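Local coordinates for protein cellulose 1,4-beta-cellobiosidase (Thermobifida fusca, PDB 4JJJ) that probably cleaves cellulose to cellobiose as a cellobiohydrolase, this chain being its family 48 glycoside hydrolase catalytic domain, at residues His323-Gln337 with Val349-Leu363. The protein carries 1 engineered substitution. Numbering follows the deposited sequence. Where two conformers were deposited one is given.
Sequences HQGYQNVLAAYALSQ and VQDWATSFDRQLEFL. With ZN (zinc ion), chain T.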
loop_
_atom_site.group_PDB
_atom_site.type_symbol
_atom_site.label_atom_id
_atom_site.label_comp_id
_atom_site.label_asym_id
_atom_site.label_seq_id
_atom_site.Cartn_x
_atom_site.Cartn_y
_atom_site.Cartn_z
ATOM N N HIS A 323 6.912 -6.153 4.835
ATOM C CA HIS A 323 6.839 -5.151 5.855
ATOM C C HIS A 323 5.692 -5.487 6.807
ATOM O O HIS A 323 4.595 -5.779 6.374
ATOM C CB HIS A 323 6.626 -3.807 5.138
ATOM C CG HIS A 323 6.687 -2.567 5.972
ATOM N ND1 HIS A 323 5.888 -2.320 7.088
ATOM C CD2 HIS A 323 7.440 -1.451 5.840
ATOM C CE1 HIS A 323 6.101 -1.112 7.545
ATOM N NE2 HIS A 323 7.074 -0.565 6.805
ATOM N N GLN A 324 5.912 -5.347 8.100
ATOM C CA GLN A 324 4.892 -5.646 9.092
ATOM C C GLN A 324 3.576 -4.909 8.826
ATOM O O GLN A 324 2.456 -5.378 9.074
ATOM C CB GLN A 324 5.361 -5.278 10.516
ATOM C CG GLN A 324 5.722 -3.815 10.784
ATOM C CD GLN A 324 4.592 -2.967 11.279
ATOM O OE1 GLN A 324 3.578 -3.487 11.758
ATOM N NE2 GLN A 324 4.723 -1.635 11.161
ATOM N N GLY A 325 3.684 -3.693 8.364
ATOM C CA GLY A 325 2.517 -2.812 8.148
ATOM C C GLY A 325 1.590 -3.281 7.088
ATOM O O GLY A 325 0.406 -2.768 7.049
ATOM N N TYR A 326 2.033 -4.170 6.213
ATOM C CA TYR A 326 1.216 -4.751 5.135
ATOM C C TYR A 326 0.452 -5.980 5.567
ATOM O O TYR A 326 -0.470 -6.410 4.928
ATOM C CB TYR A 326 2.034 -5.106 3.878
ATOM C CG TYR A 326 2.425 -3.915 3.032
ATOM C CD1 TYR A 326 2.722 -2.679 3.544
ATOM C CD2 TYR A 326 2.617 -4.155 1.674
ATOM C CE1 TYR A 326 3.104 -1.653 2.711
ATOM C CE2 TYR A 326 2.963 -3.126 0.804
ATOM C CZ TYR A 326 3.199 -1.910 1.311
ATOM O OH TYR A 326 3.512 -0.883 0.446
ATOM N N GLN A 327 0.922 -6.650 6.638
ATOM C CA GLN A 327 0.339 -7.951 6.900
ATOM C C GLN A 327 -1.114 -7.834 7.306
ATOM O O GLN A 327 -1.496 -6.825 7.908
ATOM C CB GLN A 327 1.127 -8.739 7.961
ATOM C CG GLN A 327 2.661 -8.776 7.721
ATOM C CD GLN A 327 2.990 -9.237 6.287
ATOM O OE1 GLN A 327 3.648 -8.430 5.535
ATOM N NE2 GLN A 327 2.498 -10.272 5.858
ATOM N N ASN A 328 -1.870 -8.876 7.027
ATOM C CA ASN A 328 -3.292 -8.788 7.263
ATOM C C ASN A 328 -3.783 -10.129 7.706
ATOM O O ASN A 328 -4.260 -10.939 6.908
ATOM C CB ASN A 328 -4.041 -8.289 6.028
ATOM C CG ASN A 328 -5.406 -7.785 6.360
ATOM O OD1 ASN A 328 -6.104 -8.355 7.192
ATOM N ND2 ASN A 328 -5.803 -6.660 5.741
ATOM N N VAL A 329 -3.672 -10.297 9.021
ATOM C CA VAL A 329 -3.999 -11.600 9.567
ATOM C C VAL A 329 -5.517 -11.840 9.496
ATOM O O VAL A 329 -5.965 -13.014 9.549
ATOM C CB VAL A 329 -3.482 -11.728 10.974
ATOM C CG1 VAL A 329 -1.947 -11.735 10.920
ATOM C CG2 VAL A 329 -4.089 -10.765 11.974
ATOM N N LEU A 330 -6.300 -10.778 9.424
ATOM C CA LEU A 330 -7.758 -10.924 9.298
ATOM C C LEU A 330 -8.116 -11.387 7.917
ATOM O O LEU A 330 -8.865 -12.372 7.795
ATOM C CB LEU A 330 -8.419 -9.553 9.648
ATOM C CG LEU A 330 -9.933 -9.446 9.774
ATOM C CD1 LEU A 330 -10.639 -9.804 8.463
ATOM C CD2 LEU A 330 -10.467 -10.338 10.902
ATOM N N ALA A 331 -7.572 -10.800 6.890
ATOM C CA ALA A 331 -7.728 -11.296 5.529
ATOM C C ALA A 331 -7.244 -12.754 5.398
ATOM O O ALA A 331 -7.899 -13.532 4.686
ATOM C CB ALA A 331 -7.065 -10.395 4.538
ATOM N N ALA A 332 -6.101 -13.073 6.015
ATOM C CA ALA A 332 -5.549 -14.447 5.926
ATOM C C ALA A 332 -6.456 -15.475 6.604
ATOM O O ALA A 332 -6.709 -16.565 6.047
ATOM C CB ALA A 332 -4.146 -14.511 6.419
ATOM N N TYR A 333 -7.025 -15.052 7.736
ATOM C CA TYR A 333 -7.992 -15.908 8.449
ATOM C C TYR A 333 -9.164 -16.097 7.520
ATOM O O TYR A 333 -9.670 -17.250 7.383
ATOM C CB TYR A 333 -8.444 -15.148 9.724
ATOM C CG TYR A 333 -9.729 -15.747 10.281
ATOM C CD1 TYR A 333 -9.660 -16.903 10.986
ATOM C CD2 TYR A 333 -10.895 -15.085 10.168
ATOM C CE1 TYR A 333 -10.833 -17.426 11.566
ATOM C CE2 TYR A 333 -12.059 -15.643 10.652
ATOM C CZ TYR A 333 -11.964 -16.801 11.315
ATOM O OH TYR A 333 -13.151 -17.347 11.882
ATOM N N ALA A 334 -9.699 -15.033 6.929
ATOM C CA ALA A 334 -10.916 -15.113 6.071
ATOM C C ALA A 334 -10.670 -16.044 4.906
ATOM O O ALA A 334 -11.548 -16.923 4.615
ATOM C CB ALA A 334 -11.413 -13.755 5.601
ATOM N N LEU A 335 -9.607 -15.821 4.206
ATOM C CA LEU A 335 -9.306 -16.588 2.959
ATOM C C LEU A 335 -9.046 -18.065 3.263
ATOM O O LEU A 335 -9.329 -18.941 2.424
ATOM C CB LEU A 335 -8.179 -15.981 2.163
ATOM C CG LEU A 335 -8.470 -14.653 1.509
ATOM C CD1 LEU A 335 -7.152 -13.957 1.181
ATOM C CD2 LEU A 335 -9.332 -14.826 0.235
ATOM N N SER A 336 -8.476 -18.336 4.406
ATOM C CA SER A 336 -8.172 -19.726 4.828
ATOM C C SER A 336 -9.339 -20.448 5.494
ATOM O O SER A 336 -9.479 -21.666 5.306
ATOM C CB SER A 336 -6.914 -19.815 5.668
ATOM O OG SER A 336 -6.976 -19.157 6.893
ATOM N N GLN A 337 -10.198 -19.740 6.216
ATOM C CA GLN A 337 -11.208 -20.390 7.065
ATOM C C GLN A 337 -12.680 -20.056 6.917
ATOM O O GLN A 337 -13.513 -20.742 7.527
ATOM C CB GLN A 337 -10.889 -20.131 8.522
ATOM C CG GLN A 337 -9.658 -20.867 8.956
ATOM C CD GLN A 337 -9.508 -20.948 10.499
ATOM O OE1 GLN A 337 -10.494 -21.113 11.240
ATOM N NE2 GLN A 337 -8.305 -20.814 10.965
ATOM N N VAL A 349 -6.504 -22.187 -0.682
ATOM C CA VAL A 349 -6.824 -22.206 0.686
ATOM C C VAL A 349 -5.626 -22.606 1.537
ATOM O O VAL A 349 -5.266 -21.971 2.583
ATOM C CB VAL A 349 -8.037 -23.154 0.918
ATOM C CG1 VAL A 349 -8.206 -23.336 2.386
ATOM C CG2 VAL A 349 -9.263 -22.472 0.429
ATOM N N GLN A 350 -4.921 -23.682 1.106
ATOM C CA GLN A 350 -3.727 -24.146 1.812
ATOM C C GLN A 350 -2.677 -23.040 1.905
ATOM O O GLN A 350 -2.033 -22.863 2.969
ATOM C CB GLN A 350 -3.128 -25.348 1.045
ATOM C CG GLN A 350 -1.939 -25.991 1.750
ATOM C CD GLN A 350 -2.302 -26.740 3.038
ATOM O OE1 GLN A 350 -3.285 -27.503 3.106
ATOM N NE2 GLN A 350 -1.408 -26.605 4.059
ATOM N N ASP A 351 -2.495 -22.350 0.823
ATOM C CA ASP A 351 -1.461 -21.288 0.781
ATOM C C ASP A 351 -1.825 -20.221 1.808
ATOM O O ASP A 351 -0.946 -19.707 2.536
ATOM C CB ASP A 351 -1.255 -20.757 -0.636
ATOM C CG ASP A 351 -0.511 -21.670 -1.517
ATOM O OD1 ASP A 351 0.086 -22.679 -1.080
ATOM O OD2 ASP A 351 -0.541 -21.411 -2.727
ATOM N N TRP A 352 -3.101 -19.816 1.839
ATOM C CA TRP A 352 -3.570 -18.777 2.798
ATOM C C TRP A 352 -3.539 -19.302 4.216
ATOM O O TRP A 352 -3.267 -18.542 5.132
ATOM C CB TRP A 352 -4.912 -18.240 2.389
ATOM C CG TRP A 352 -4.740 -17.151 1.350
ATOM C CD1 TRP A 352 -4.955 -17.245 -0.012
ATOM C CD2 TRP A 352 -4.226 -15.882 1.573
ATOM N NE1 TRP A 352 -4.661 -16.047 -0.618
ATOM C CE2 TRP A 352 -4.241 -15.189 0.364
ATOM C CE3 TRP A 352 -3.803 -15.203 2.733
ATOM C CZ2 TRP A 352 -3.834 -13.880 0.276
ATOM C CZ3 TRP A 352 -3.455 -13.885 2.645
ATOM C CH2 TRP A 352 -3.454 -13.222 1.419
ATOM N N ALA A 353 -3.776 -20.635 4.434
ATOM C CA ALA A 353 -3.656 -21.161 5.808
ATOM C C ALA A 353 -2.179 -21.120 6.273
ATOM O O ALA A 353 -1.861 -20.698 7.421
ATOM C CB ALA A 353 -4.198 -22.541 5.885
ATOM N N THR A 354 -1.278 -21.404 5.349
ATOM C CA THR A 354 0.168 -21.292 5.671
ATOM C C THR A 354 0.530 -19.831 5.945
ATOM O O THR A 354 1.191 -19.555 6.920
ATOM C CB THR A 354 0.987 -21.859 4.536
ATOM O OG1 THR A 354 0.608 -23.215 4.318
ATOM C CG2 THR A 354 2.422 -21.781 4.832
ATOM N N SER A 355 0.040 -18.969 5.110
ATOM C CA SER A 355 0.284 -17.498 5.296
ATOM C C SER A 355 -0.288 -16.933 6.611
ATOM O O SER A 355 0.350 -16.109 7.252
ATOM C CB SER A 355 -0.251 -16.677 4.103
ATOM O OG SER A 355 0.138 -15.308 4.171
ATOM N N PHE A 356 -1.513 -17.348 6.980
ATOM C CA PHE A 356 -2.123 -16.926 8.233
ATOM C C PHE A 356 -1.151 -17.182 9.393
ATOM O O PHE A 356 -0.848 -16.303 10.222
ATOM C CB PHE A 356 -3.457 -17.605 8.391
ATOM C CG PHE A 356 -4.194 -17.330 9.677
ATOM C CD1 PHE A 356 -4.339 -16.055 10.163
ATOM C CD2 PHE A 356 -4.820 -18.338 10.394
ATOM C CE1 PHE A 356 -5.040 -15.784 11.322
ATOM C CE2 PHE A 356 -5.543 -18.102 11.532
ATOM C CZ PHE A 356 -5.657 -16.815 12.016
ATOM N N ASP A 357 -0.712 -18.427 9.495
ATOM C CA ASP A 357 0.258 -18.833 10.508
ATOM C C ASP A 357 1.582 -18.058 10.392
ATOM O O ASP A 357 2.059 -17.486 11.404
ATOM C CB ASP A 357 0.528 -20.331 10.381
ATOM C CG ASP A 357 1.699 -20.813 11.210
ATOM O OD1 ASP A 357 1.624 -20.558 12.418
ATOM O OD2 ASP A 357 2.695 -21.356 10.594
ATOM N N ARG A 358 2.151 -18.031 9.189
ATOM C CA ARG A 358 3.429 -17.411 8.975
ATOM C C ARG A 358 3.411 -15.874 9.327
ATOM O O ARG A 358 4.332 -15.338 9.950
ATOM C CB ARG A 358 3.906 -17.546 7.551
ATOM C CG ARG A 358 5.383 -17.230 7.347
ATOM C CD ARG A 358 6.316 -18.247 7.945
ATOM N NE ARG A 358 6.207 -19.605 7.451
ATOM C CZ ARG A 358 6.868 -20.021 6.350
ATOM N NH1 ARG A 358 7.583 -19.226 5.605
ATOM N NH2 ARG A 358 6.802 -21.275 5.982
ATOM N N GLN A 359 2.300 -15.223 8.966
ATOM C CA GLN A 359 2.200 -13.786 9.242
ATOM C C GLN A 359 2.165 -13.561 10.749
ATOM O O GLN A 359 2.825 -12.635 11.244
ATOM C CB GLN A 359 0.944 -13.215 8.606
ATOM C CG GLN A 359 0.991 -13.105 7.078
ATOM C CD GLN A 359 -0.197 -12.350 6.516
ATOM O OE1 GLN A 359 -0.698 -11.372 7.070
ATOM N NE2 GLN A 359 -0.735 -12.925 5.456
ATOM N N LEU A 360 1.436 -14.367 11.541
ATOM C CA LEU A 360 1.446 -14.177 12.954
ATOM C C LEU A 360 2.809 -14.446 13.555
ATOM O O LEU A 360 3.199 -13.686 14.496
ATOM C CB LEU A 360 0.390 -15.070 13.629
ATOM C CG LEU A 360 -1.060 -14.531 13.428
ATOM C CD1 LEU A 360 -2.042 -15.708 13.653
ATOM C CD2 LEU A 360 -1.279 -13.366 14.377
ATOM N N GLU A 361 3.533 -15.444 13.105
ATOM C CA GLU A 361 4.917 -15.676 13.620
ATOM C C GLU A 361 5.845 -14.498 13.294
ATOM O O GLU A 361 6.528 -14.037 14.178
ATOM C CB GLU A 361 5.489 -16.903 12.974
ATOM C CG GLU A 361 4.863 -18.166 13.463
ATOM C CD GLU A 361 5.636 -19.415 13.036
ATOM O OE1 GLU A 361 6.815 -19.354 12.706
ATOM O OE2 GLU A 361 5.039 -20.542 12.945
ATOM N N PHE A 362 5.728 -13.984 12.066
ATOM C CA PHE A 362 6.509 -12.814 11.617
ATOM C C PHE A 362 6.279 -11.582 12.464
ATOM O O PHE A 362 7.211 -10.970 12.952
ATOM C CB PHE A 362 6.093 -12.516 10.167
ATOM C CG PHE A 362 6.754 -11.393 9.478
ATOM C CD1 PHE A 362 8.073 -11.429 9.120
ATOM C CD2 PHE A 362 5.978 -10.347 8.953
ATOM C CE1 PHE A 362 8.644 -10.430 8.351
ATOM C CE2 PHE A 362 6.581 -9.359 8.185
ATOM C CZ PHE A 362 7.887 -9.382 7.873
ATOM N N LEU A 363 4.996 -11.260 12.757
ATOM C CA LEU A 363 4.685 -10.131 13.534
ATOM C C LEU A 363 5.209 -10.218 14.990
ATOM O O LEU A 363 5.652 -9.287 15.601
ATOM C CB LEU A 363 3.192 -9.920 13.486
ATOM C CG LEU A 363 2.557 -9.531 12.175
ATOM C CD1 LEU A 363 1.047 -9.387 12.319
ATOM C CD2 LEU A 363 3.175 -8.231 11.580
HETATM ZN ZN ZN T . 3.232 -21.196 13.426
HETATM O O HOH W 1 3.420 -23.241 13.376
#
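F356 is a knob in a hole formed by V329, A332, Y333 and S336, joining two near-antiparallel helices (147°) of the (α/α)6 barrel of a family 48 glycoside hydrolase. The axes of 329-337 and 349-363 approach to 7.8 Å, a closeness that the small residues A332 and S336 permit: A332 CB lies 3.6 Å from F356 CA. With CG anti to the backbone N (chi1 177°), the F356 ring reaches across to helix 329-337 and takes Y333 CB over one face. Packing is also close at W352, where L335 CD1 stands over the centre of the six-membered ring, 3.4 Å from its centroid, in a CH-pi contact, while NE1 bonds to G260 O. Replacing W352 by an alanine is likely to leave L335 CD1 without its aromatic floor and G260 O without this donor. The outer side is looser: the partly exposed A353 touches S336 CB through its CB at 3.9 Å, and V349 CG1 meets S336 O at 3.6 Å. Farther round helix 349-363, with no contact to 323-337, D357 OD1 and E361 OE2 bind a zinc ion together with a water. At the buried end, N328 caps helix 329-337, OD1 accepting from A331 N. Q359 extends beyond CG to meet the same turn; its NE2 donates in the amide plane to S355 OG, which fixes the amide's rotation, and its OE1 accepts from N328 N at 2.8 Å, with an N-H...O angle of 145°.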